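Local atomic coordinates of NADPH-dependent nitro/flavin reductase (Bacillus subtilis, PDB entry 3N2S), a protein that catalyses the NADPH-dependent reduction of FMN and also reduces nitroaromatic compounds, quinones and azo dyes, working as a homodimer. Residues Lys144-Leu149 / Asn238-Glu243. Numbering follows the deposited sequence.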
# COMPACT_ATOMS: atom_id res chain seq x y z
N LYS A 144 12.55 7.81 17.73
CA LYS A 144 12.54 9.27 17.83
C LYS A 144 11.35 9.88 17.09
O LYS A 144 10.79 10.86 17.57
CB LYS A 144 13.88 9.87 17.37
CG LYS A 144 15.02 9.48 18.31
CD LYS A 144 16.34 10.14 17.97
CE LYS A 144 17.50 9.59 18.78
NZ LYS A 144 17.30 9.74 20.25
N VAL A 145 10.93 9.29 15.96
CA VAL A 145 9.76 9.73 15.19
C VAL A 145 8.48 9.58 16.05
O VAL A 145 7.69 10.53 16.14
CB VAL A 145 9.65 9.01 13.82
CG1 VAL A 145 8.32 9.29 13.14
CG2 VAL A 145 10.82 9.41 12.90
N THR A 146 8.34 8.44 16.79
CA THR A 146 7.19 8.23 17.66
C THR A 146 7.17 9.26 18.80
O THR A 146 6.08 9.65 19.23
CB THR A 146 7.09 6.78 18.17
OG1 THR A 146 8.24 6.46 18.96
CG2 THR A 146 6.92 5.76 17.04
N GLU A 147 8.36 9.73 19.26
CA GLU A 147 8.44 10.76 20.29
C GLU A 147 8.01 12.12 19.71
O GLU A 147 7.31 12.86 20.38
CB GLU A 147 9.86 10.88 20.86
CG GLU A 147 10.35 9.68 21.64
CD GLU A 147 11.62 10.01 22.39
OE1 GLU A 147 12.70 9.53 21.98
OE2 GLU A 147 11.55 10.81 23.35
N VAL A 148 8.43 12.44 18.45
CA VAL A 148 8.05 13.71 17.79
C VAL A 148 6.52 13.76 17.63
O VAL A 148 5.88 14.78 17.94
CB VAL A 148 8.79 13.90 16.43
CG1 VAL A 148 8.20 15.05 15.61
CG2 VAL A 148 10.29 14.09 16.61
N LEU A 149 5.94 12.66 17.15
CA LEU A 149 4.50 12.57 16.85
C LEU A 149 3.65 12.14 18.04
O LEU A 149 2.42 12.16 17.94
CB LEU A 149 4.27 11.63 15.66
CG LEU A 149 5.04 11.96 14.35
CD1 LEU A 149 4.86 10.85 13.34
CD2 LEU A 149 4.61 13.29 13.77
N ASN A 238 13.26 -5.18 13.23
CA ASN A 238 12.86 -6.56 13.55
C ASN A 238 12.27 -6.60 14.96
O ASN A 238 11.17 -7.12 15.16
CB ASN A 238 14.08 -7.51 13.47
CG ASN A 238 14.65 -7.71 12.10
OD1 ASN A 238 14.16 -7.18 11.09
ND2 ASN A 238 15.73 -8.47 12.03
N ASP A 239 12.98 -5.96 15.93
CA ASP A 239 12.55 -5.89 17.31
C ASP A 239 11.69 -4.68 17.59
O ASP A 239 10.77 -4.79 18.39
CB ASP A 239 13.75 -5.90 18.28
CG ASP A 239 14.58 -7.17 18.17
OD1 ASP A 239 13.97 -8.28 18.08
OD2 ASP A 239 15.81 -7.07 18.18
N TYR A 240 12.01 -3.51 16.98
CA TYR A 240 11.25 -2.28 17.24
C TYR A 240 9.77 -2.38 16.87
O TYR A 240 8.93 -1.90 17.64
CB TYR A 240 11.90 -1.02 16.65
CG TYR A 240 11.19 0.24 17.08
CD1 TYR A 240 11.44 0.82 18.32
CD2 TYR A 240 10.19 0.80 16.29
CE1 TYR A 240 10.74 1.93 18.75
CE2 TYR A 240 9.47 1.91 16.71
CZ TYR A 240 9.75 2.48 17.94
OH TYR A 240 9.03 3.56 18.36
N VAL A 241 9.43 -3.01 15.72
CA VAL A 241 8.00 -3.15 15.37
C VAL A 241 7.23 -3.96 16.44
O VAL A 241 6.11 -3.60 16.79
CB VAL A 241 7.70 -3.58 13.91
CG1 VAL A 241 8.44 -2.71 12.90
CG2 VAL A 241 8.00 -5.05 13.67
N LYS A 242 7.87 -5.02 16.98
CA LYS A 242 7.33 -5.88 18.06
C LYS A 242 7.10 -5.09 19.34
O LYS A 242 6.08 -5.28 19.99
CB LYS A 242 8.27 -7.07 18.32
CG LYS A 242 8.33 -8.07 17.17
CD LYS A 242 9.38 -9.14 17.41
CE LYS A 242 9.64 -9.99 16.19
NZ LYS A 242 8.51 -10.92 15.88
N GLU A 243 8.04 -4.15 19.67
CA GLU A 243 7.97 -3.25 20.82
C GLU A 243 6.72 -2.36 20.72
O GLU A 243 6.14 -2.01 21.74
CB GLU A 243 9.26 -2.39 20.87
CG GLU A 243 9.42 -1.50 22.10
CD GLU A 243 10.69 -0.66 22.11
OE1 GLU A 243 11.73 -1.13 21.59
OE2 GLU A 243 10.64 0.47 22.65
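T146 and Y240 carry this contact by themselves, reaching for each other from opposite directions across a gap of 11.3 Å between their CA atoms. The polar part is a meeting of hydroxyls: T146 OG1 lies 3.1 Å from Y240 OH, at the edge of the ring and near its plane. T146 OG1 is already hydrogen-bonded within its own helix to the backbone carbonyl of D143, with a weaker bond to that of L142. A chi1 of 62° sets OG1 between the backbone N and the carbonyl carbon, from where it can turn back to the preceding helical turn and still face the tyrosine.

The van der Waals part is the threonine methyl: T146 CG2 lies 3.3 Å from Y240 OH, which thus sits against both branches of the threonine. Threonine suits this buried site because it offers both a hydroxyl and a methyl to the phenol oxygen. Tyrosine suits the other side because its long, rigid ring spans the gap between helices whose backbones stay apart; with CG anti to the backbone N (chi1 -173°), it reaches out toward helix 142-149.

The Y240 side chain also touches L142 and D143. T146 leans on P157 of strand 155-164, V145 packs on L60 and L63 of helix 54-63, and V241 rests on L156. The C-terminal helix 237-243 is thereby laid against the nitroreductase α/β core, while N238 OD1 accepts a hydrogen bond from T104 N of the second subunit, on which V241 also packs.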